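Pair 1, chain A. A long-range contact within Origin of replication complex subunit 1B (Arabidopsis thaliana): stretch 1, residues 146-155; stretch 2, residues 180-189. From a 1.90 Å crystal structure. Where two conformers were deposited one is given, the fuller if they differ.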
# COMPACT_ATOMS: atom_id res chain seq x y z
N GLY A 146 10.89 6.60 -27.82
CA GLY A 146 11.82 6.60 -26.71
C GLY A 146 11.16 6.64 -25.34
O GLY A 146 11.84 6.76 -24.32
N VAL A 147 9.84 6.55 -25.31
CA VAL A 147 9.08 6.60 -24.06
C VAL A 147 9.16 5.28 -23.30
O VAL A 147 9.04 4.21 -23.89
CB VAL A 147 7.61 6.96 -24.32
CG1 VAL A 147 6.79 6.90 -23.03
CG2 VAL A 147 7.50 8.34 -24.96
N TYR A 148 9.38 5.36 -21.99
CA TYR A 148 9.44 4.17 -21.14
C TYR A 148 8.08 3.75 -20.61
O TYR A 148 7.25 4.59 -20.22
CB TYR A 148 10.43 4.38 -19.99
CG TYR A 148 11.88 4.21 -20.39
CD1 TYR A 148 12.57 5.24 -21.02
CD2 TYR A 148 12.55 3.02 -20.16
CE1 TYR A 148 13.89 5.09 -21.40
CE2 TYR A 148 13.88 2.86 -20.53
CZ TYR A 148 14.54 3.90 -21.15
OH TYR A 148 15.86 3.75 -21.52
N TRP A 149 7.85 2.44 -20.58
CA TRP A 149 6.58 1.86 -20.18
C TRP A 149 6.82 0.70 -19.23
O TRP A 149 7.92 0.16 -19.15
CB TRP A 149 5.84 1.30 -21.39
CG TRP A 149 5.29 2.30 -22.36
CD1 TRP A 149 6.00 3.06 -23.25
CD2 TRP A 149 3.91 2.62 -22.56
NE1 TRP A 149 5.14 3.84 -23.99
CE2 TRP A 149 3.85 3.59 -23.58
CE3 TRP A 149 2.72 2.19 -21.97
CZ2 TRP A 149 2.65 4.14 -24.02
CZ3 TRP A 149 1.52 2.73 -22.41
CH2 TRP A 149 1.50 3.69 -23.43
N ILE A 150 5.77 0.30 -18.52
CA ILE A 150 5.77 -0.97 -17.80
C ILE A 150 4.54 -1.78 -18.19
O ILE A 150 3.55 -1.22 -18.65
CB ILE A 150 5.73 -0.79 -16.26
CG1 ILE A 150 4.45 -0.07 -15.84
CG2 ILE A 150 6.97 -0.07 -15.75
CD1 ILE A 150 4.15 -0.14 -14.35
N ARG A 151 4.61 -3.09 -18.02
CA ARG A 151 3.41 -3.91 -18.02
C ARG A 151 3.01 -4.08 -16.57
O ARG A 151 3.72 -4.72 -15.79
CB ARG A 151 3.66 -5.28 -18.67
CG ARG A 151 2.40 -6.13 -18.78
CD ARG A 151 2.63 -7.38 -19.61
NE ARG A 151 1.37 -8.07 -19.90
CZ ARG A 151 1.10 -9.32 -19.54
NH1 ARG A 151 2.00 -10.03 -18.88
NH2 ARG A 151 -0.06 -9.87 -19.85
N ALA A 152 1.88 -3.48 -16.19
CA ALA A 152 1.43 -3.52 -14.81
C ALA A 152 0.52 -4.71 -14.56
O ALA A 152 -0.37 -4.99 -15.36
CB ALA A 152 0.70 -2.22 -14.47
N ARG A 153 0.75 -5.40 -13.45
CA ARG A 153 -0.17 -6.43 -12.98
C ARG A 153 -0.89 -5.86 -11.77
O ARG A 153 -0.28 -5.66 -10.71
CB ARG A 153 0.57 -7.72 -12.61
CG ARG A 153 -0.37 -8.87 -12.27
CD ARG A 153 0.39 -10.14 -11.88
NE ARG A 153 -0.53 -11.22 -11.51
CZ ARG A 153 -0.15 -12.42 -11.10
NH1 ARG A 153 1.15 -12.72 -11.01
NH2 ARG A 153 -1.05 -13.34 -10.77
N TRP A 154 -2.18 -5.58 -11.93
CA TRP A 154 -2.92 -4.80 -10.94
C TRP A 154 -3.20 -5.53 -9.64
O TRP A 154 -3.58 -6.70 -9.64
CB TRP A 154 -4.26 -4.32 -11.53
CG TRP A 154 -4.12 -3.44 -12.74
CD1 TRP A 154 -4.57 -3.71 -14.00
CD2 TRP A 154 -3.50 -2.15 -12.79
NE1 TRP A 154 -4.27 -2.67 -14.84
CE2 TRP A 154 -3.62 -1.70 -14.13
CE3 TRP A 154 -2.87 -1.34 -11.86
CZ2 TRP A 154 -3.11 -0.46 -14.54
CZ3 TRP A 154 -2.37 -0.11 -12.27
CH2 TRP A 154 -2.50 0.31 -13.60
N TYR A 155 -3.00 -4.83 -8.53
CA TYR A 155 -3.55 -5.27 -7.26
C TYR A 155 -5.00 -4.79 -7.21
O TYR A 155 -5.41 -3.93 -7.99
CB TYR A 155 -2.77 -4.69 -6.08
CG TYR A 155 -1.41 -5.34 -5.85
CD1 TYR A 155 -1.30 -6.55 -5.19
CD2 TYR A 155 -0.24 -4.72 -6.29
CE1 TYR A 155 -0.06 -7.15 -4.97
CE2 TYR A 155 1.00 -5.31 -6.08
CZ TYR A 155 1.08 -6.52 -5.42
OH TYR A 155 2.30 -7.12 -5.20
N PHE A 180 -3.80 -7.25 -16.50
CA PHE A 180 -2.56 -6.57 -16.89
C PHE A 180 -2.85 -5.39 -17.80
O PHE A 180 -3.86 -5.38 -18.51
CB PHE A 180 -1.62 -7.53 -17.63
CG PHE A 180 -1.14 -8.69 -16.80
CD1 PHE A 180 -1.94 -9.80 -16.60
CD2 PHE A 180 0.13 -8.68 -16.26
CE1 PHE A 180 -1.49 -10.87 -15.86
CE2 PHE A 180 0.59 -9.76 -15.52
CZ PHE A 180 -0.22 -10.85 -15.32
N ALA A 181 -1.96 -4.40 -17.81
CA ALA A 181 -2.10 -3.26 -18.70
C ALA A 181 -0.76 -2.60 -19.00
O ALA A 181 0.15 -2.61 -18.16
CB ALA A 181 -3.06 -2.24 -18.11
N ASP A 182 -0.65 -2.02 -20.19
CA ASP A 182 0.50 -1.21 -20.55
C ASP A 182 0.31 0.19 -19.98
O ASP A 182 -0.68 0.85 -20.26
CB ASP A 182 0.68 -1.15 -22.06
CG ASP A 182 1.00 -2.51 -22.67
OD1 ASP A 182 1.23 -3.47 -21.90
OD2 ASP A 182 1.03 -2.61 -23.91
N ILE A 183 1.28 0.63 -19.19
CA ILE A 183 1.21 1.90 -18.49
C ILE A 183 2.53 2.65 -18.65
O ILE A 183 3.60 2.07 -18.47
CB ILE A 183 0.95 1.67 -16.98
CG1 ILE A 183 -0.42 1.03 -16.75
CG2 ILE A 183 1.06 2.97 -16.21
CD1 ILE A 183 -1.59 1.98 -16.92
N GLU A 184 2.46 3.93 -18.99
CA GLU A 184 3.66 4.74 -19.09
C GLU A 184 4.30 4.88 -17.71
O GLU A 184 3.60 5.06 -16.72
CB GLU A 184 3.33 6.12 -19.66
CG GLU A 184 2.89 6.09 -21.12
CD GLU A 184 1.99 7.27 -21.47
OE1 GLU A 184 2.26 7.92 -22.50
OE2 GLU A 184 1.02 7.53 -20.73
N MET A 185 5.63 4.81 -17.66
CA MET A 185 6.34 4.93 -16.38
C MET A 185 6.10 6.29 -15.73
O MET A 185 6.24 6.44 -14.52
CB MET A 185 7.84 4.69 -16.57
CG MET A 185 8.21 3.24 -16.85
SD MET A 185 9.96 2.90 -16.59
CE MET A 185 10.05 2.94 -14.80
N GLU A 186 5.73 7.27 -16.55
CA GLU A 186 5.37 8.60 -16.06
C GLU A 186 4.17 8.54 -15.12
O GLU A 186 3.98 9.42 -14.28
CB GLU A 186 5.07 9.51 -17.25
CG GLU A 186 4.79 10.96 -16.88
CD GLU A 186 4.28 11.77 -18.05
OE1 GLU A 186 4.55 11.38 -19.21
OE2 GLU A 186 3.60 12.79 -17.82
N CYS A 187 3.36 7.49 -15.25
CA CYS A 187 2.17 7.33 -14.42
C CYS A 187 2.45 6.71 -13.06
O CYS A 187 1.57 6.67 -12.20
CB CYS A 187 1.11 6.50 -15.16
SG CYS A 187 0.53 7.26 -16.68
N ILE A 188 3.67 6.23 -12.86
CA ILE A 188 4.07 5.68 -11.57
C ILE A 188 4.27 6.81 -10.57
O ILE A 188 4.95 7.79 -10.86
CB ILE A 188 5.38 4.89 -11.67
CG1 ILE A 188 5.20 3.66 -12.56
CG2 ILE A 188 5.87 4.48 -10.28
CD1 ILE A 188 6.51 2.94 -12.88
N LEU A 189 3.66 6.68 -9.39
CA LEU A 189 3.83 7.68 -8.34
C LEU A 189 5.11 7.40 -7.55
O LEU A 189 6.06 8.17 -7.61
CB LEU A 189 2.61 7.70 -7.41
CG LEU A 189 1.34 8.26 -8.05
CD1 LEU A 189 0.14 8.11 -7.12
CD2 LEU A 189 1.54 9.72 -8.45
O HOH W 1 6.69 7.31 -19.45

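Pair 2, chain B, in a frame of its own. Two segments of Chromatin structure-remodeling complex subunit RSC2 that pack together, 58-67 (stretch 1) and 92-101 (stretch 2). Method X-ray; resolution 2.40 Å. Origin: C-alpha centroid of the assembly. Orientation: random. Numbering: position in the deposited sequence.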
# COMPACT_ATOMS: atom_id res chain seq x y z
N GLY B 58 6.46 10.63 -9.25
CA GLY B 58 7.83 10.97 -8.91
C GLY B 58 8.18 10.91 -7.43
O GLY B 58 9.36 10.85 -7.08
N LYS B 59 7.17 10.94 -6.57
CA LYS B 59 7.42 10.82 -5.13
C LYS B 59 8.12 9.50 -4.82
O LYS B 59 7.89 8.49 -5.49
CB LYS B 59 6.11 10.91 -4.34
CG LYS B 59 5.37 12.22 -4.49
CD LYS B 59 4.21 12.32 -3.52
CE LYS B 59 3.31 11.10 -3.60
NZ LYS B 59 2.13 11.22 -2.70
N GLN B 60 8.97 9.52 -3.81
CA GLN B 60 9.71 8.32 -3.43
C GLN B 60 9.15 7.69 -2.15
O GLN B 60 8.92 8.37 -1.15
CB GLN B 60 11.19 8.64 -3.27
CG GLN B 60 11.80 9.21 -4.54
CD GLN B 60 13.16 9.80 -4.30
OE1 GLN B 60 13.53 10.11 -3.17
NE2 GLN B 60 13.93 9.96 -5.37
N TRP B 61 8.93 6.38 -2.21
CA TRP B 61 8.30 5.65 -1.12
C TRP B 61 9.21 4.58 -0.53
O TRP B 61 10.25 4.23 -1.10
CB TRP B 61 7.01 4.99 -1.61
CG TRP B 61 5.86 5.92 -1.80
CD1 TRP B 61 5.67 6.80 -2.82
CD2 TRP B 61 4.72 6.05 -0.94
NE1 TRP B 61 4.49 7.47 -2.66
CE2 TRP B 61 3.88 7.03 -1.51
CE3 TRP B 61 4.32 5.43 0.25
CZ2 TRP B 61 2.67 7.41 -0.93
CZ3 TRP B 61 3.12 5.81 0.82
CH2 TRP B 61 2.31 6.79 0.24
N LEU B 62 8.81 4.05 0.62
CA LEU B 62 9.53 2.97 1.27
C LEU B 62 8.56 2.08 2.03
O LEU B 62 7.46 2.50 2.39
CB LEU B 62 10.60 3.53 2.20
CG LEU B 62 10.16 4.46 3.34
CD1 LEU B 62 9.59 3.65 4.51
CD2 LEU B 62 11.33 5.32 3.80
N ASN B 63 8.98 0.85 2.28
CA ASN B 63 8.21 -0.05 3.12
C ASN B 63 9.01 -0.47 4.35
O ASN B 63 10.02 -1.17 4.24
CB ASN B 63 7.76 -1.28 2.32
CG ASN B 63 6.92 -2.23 3.15
OD1 ASN B 63 7.45 -3.06 3.88
ND2 ASN B 63 5.60 -2.10 3.04
N ALA B 64 8.55 -0.04 5.52
CA ALA B 64 9.25 -0.34 6.76
C ALA B 64 8.45 -1.28 7.67
O ALA B 64 7.22 -1.22 7.72
CB ALA B 64 9.58 0.95 7.50
N CYS B 65 9.16 -2.15 8.38
CA CYS B 65 8.56 -2.99 9.40
C CYS B 65 8.60 -2.27 10.74
O CYS B 65 9.68 -1.99 11.27
CB CYS B 65 9.28 -4.33 9.50
SG CYS B 65 8.52 -5.49 10.69
N TRP B 66 7.43 -1.96 11.29
CA TRP B 66 7.34 -1.20 12.53
C TRP B 66 7.81 -1.99 13.74
O TRP B 66 7.66 -3.21 13.80
CB TRP B 66 5.90 -0.72 12.76
CG TRP B 66 5.49 0.42 11.87
CD1 TRP B 66 6.28 1.09 10.99
CD2 TRP B 66 4.19 1.01 11.78
NE1 TRP B 66 5.55 2.07 10.35
CE2 TRP B 66 4.27 2.04 10.83
CE3 TRP B 66 2.97 0.77 12.42
CZ2 TRP B 66 3.17 2.83 10.49
CZ3 TRP B 66 1.88 1.55 12.09
CH2 TRP B 66 1.99 2.57 11.13
N TYR B 67 8.40 -1.28 14.69
CA TYR B 67 8.76 -1.84 15.98
C TYR B 67 8.19 -0.94 17.07
O TYR B 67 8.51 0.25 17.13
CB TYR B 67 10.28 -1.94 16.12
CG TYR B 67 10.91 -3.04 15.29
CD1 TYR B 67 10.83 -3.02 13.91
CD2 TYR B 67 11.59 -4.08 15.90
CE1 TYR B 67 11.41 -4.01 13.14
CE2 TYR B 67 12.18 -5.08 15.14
CZ TYR B 67 12.08 -5.04 13.76
OH TYR B 67 12.66 -6.04 13.01
N TYR B 92 3.94 -3.98 8.22
CA TYR B 92 4.80 -3.53 7.13
C TYR B 92 4.09 -2.41 6.37
O TYR B 92 3.24 -2.67 5.53
CB TYR B 92 5.16 -4.70 6.20
CG TYR B 92 5.89 -5.82 6.91
CD1 TYR B 92 5.19 -6.74 7.69
CD2 TYR B 92 7.26 -5.97 6.80
CE1 TYR B 92 5.85 -7.77 8.35
CE2 TYR B 92 7.93 -7.00 7.45
CZ TYR B 92 7.21 -7.89 8.23
OH TYR B 92 7.87 -8.92 8.88
N ARG B 93 4.45 -1.18 6.70
CA ARG B 93 3.73 -0.02 6.19
C ARG B 93 4.52 0.76 5.15
O ARG B 93 5.75 0.74 5.15
CB ARG B 93 3.35 0.92 7.34
CG ARG B 93 2.28 0.38 8.28
CD ARG B 93 0.96 0.18 7.55
NE ARG B 93 -0.14 -0.08 8.47
CZ ARG B 93 -1.02 0.84 8.86
NH1 ARG B 93 -0.93 2.08 8.41
NH2 ARG B 93 -1.99 0.51 9.70
N ASP B 94 3.81 1.44 4.26
CA ASP B 94 4.43 2.29 3.26
C ASP B 94 4.48 3.74 3.74
O ASP B 94 3.50 4.26 4.26
CB ASP B 94 3.65 2.22 1.94
CG ASP B 94 3.71 0.85 1.30
OD1 ASP B 94 4.59 0.05 1.68
OD2 ASP B 94 2.88 0.57 0.41
N HIS B 95 5.63 4.38 3.56
CA HIS B 95 5.78 5.79 3.90
C HIS B 95 6.34 6.59 2.73
O HIS B 95 7.05 6.05 1.88
CB HIS B 95 6.73 5.97 5.08
CG HIS B 95 6.30 5.26 6.33
ND1 HIS B 95 5.83 5.94 7.44
CD2 HIS B 95 6.30 3.95 6.66
CE1 HIS B 95 5.55 5.07 8.39
NE2 HIS B 95 5.83 3.85 7.95
N LEU B 96 6.02 7.88 2.69
CA LEU B 96 6.76 8.82 1.86
C LEU B 96 8.13 9.00 2.51
O LEU B 96 8.21 9.22 3.71
CB LEU B 96 6.04 10.16 1.79
CG LEU B 96 4.64 10.17 1.16
CD1 LEU B 96 3.97 11.53 1.32
CD2 LEU B 96 4.72 9.78 -0.30
N VAL B 97 9.20 8.89 1.72
CA VAL B 97 10.55 8.98 2.28
C VAL B 97 10.79 10.31 3.00
O VAL B 97 11.74 10.45 3.77
CB VAL B 97 11.64 8.75 1.21
CG1 VAL B 97 11.45 7.40 0.54
CG2 VAL B 97 11.63 9.87 0.19
N SER B 98 9.90 11.27 2.76
CA SER B 98 9.95 12.53 3.48
C SER B 98 9.64 12.34 4.97
O SER B 98 9.91 13.23 5.78
CB SER B 98 8.99 13.54 2.84
OG SER B 98 7.75 12.92 2.54
N ASN B 99 9.09 11.19 5.32
CA ASN B 99 8.78 10.88 6.72
C ASN B 99 10.02 10.56 7.55
O ASN B 99 10.02 10.72 8.77
CB ASN B 99 7.78 9.72 6.82
CG ASN B 99 6.42 10.07 6.27
OD1 ASN B 99 6.07 11.24 6.12
ND2 ASN B 99 5.62 9.04 5.97
N LEU B 100 11.08 10.08 6.89
CA LEU B 100 12.32 9.75 7.58
C LEU B 100 12.87 10.97 8.30
O LEU B 100 13.08 12.02 7.69
CB LEU B 100 13.37 9.23 6.59
CG LEU B 100 13.14 7.87 5.93
CD1 LEU B 100 14.06 7.70 4.74
CD2 LEU B 100 13.32 6.74 6.94
N VAL B 101 13.10 10.83 9.60
CA VAL B 101 13.59 11.95 10.39
C VAL B 101 14.97 11.68 10.98
O VAL B 101 15.54 12.53 11.66
CB VAL B 101 12.61 12.35 11.51
CG1 VAL B 101 11.29 12.82 10.91
CG2 VAL B 101 12.38 11.18 12.46
O HOH W 2 8.98 11.18 -0.46

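Where do the two contacts differ most sharply? At the position shared by I183(A) and H95(B), next to a tryptophan that both pairs keep. In pair 1 the meeting is purely apolar: CZ2 of W154(A) lies 3.7 Å from CD1 of I183(A), which sits at the edge of the indole, and NE1 of W154(A) comes within 3.5 Å of CB of A181(A) without finding an acceptor in the opposite stretch. In pair 2 the indole nitrogen is used. NE1 of W66(B) donates a hydrogen bond to NE2 of H95(B) at 3.0 Å, and the two rings meet rim to rim. The indoles are turned differently, with chi2 at 117° in W154(A) and -5° in W66(B). R93(B), which replaces A181(A), lays its CG over the face of W66(B), 3.6 Å from the centroid of the six-membered ring.

What backbone do these side chains share? Each pair joins two antiparallel strands, the second of which runs into a 3-10 segment, and 14 central residues superpose at 0.4 Å. The ladder is the same: I150(A) pairs with I183(A) as L62(B) does with H95(B), and A152(A) with A181(A) as A64(B) does with R93(B), each through two backbone hydrogen bonds. One further bond ties the start of the 3-10 segment to the first strand, from N of M185(A) to O of Y148(A) at 3.0 Å and from N of V97(B) to O of Q60(B) at 2.9 Å. In both, that carbonyl also accepts from a water, at 2.9 Å from O of Y148(A) and from O of Q60(B).

How is the face carrying R151(A), R153(A), F180(A) and D182(A) packed, and what replaces it? In pair 1 the phenyl ring is sandwiched. The guanidinium of R151(A) lies flat on one face of F180(A), planes at 6° and centres 3.9 Å apart, while CG of R153(A) covers the opposite face, 3.9 Å from the ring centroid. Pair 2 has shorter side chains at both arginine positions. SG of C65(B) sits over one face of Y92(B), 3.9 Å from its centroid, and N63(B) turns to polar bonding instead of stacking: its ND2 donates to OD1 of D94(B) at 2.7 Å. The aspartate is common to both pairs, but CG of R151(A) approaches OD1 of D182(A) no closer than 4.3 Å.

What remains constant at the first tryptophan? W149(A) and W61(B) nearly coincide, their side-chain centres 0.3 Å apart, and each presents an indole face to an aliphatic group. CG of E184(A) lies 3.5 Å from the centroid of the W149(A) six-membered ring; in pair 2, CG of L96(B) lies 4.2 Å from that of W61(B). The methylene of a charged residue and the branched end of a leucine thus cover the same surface.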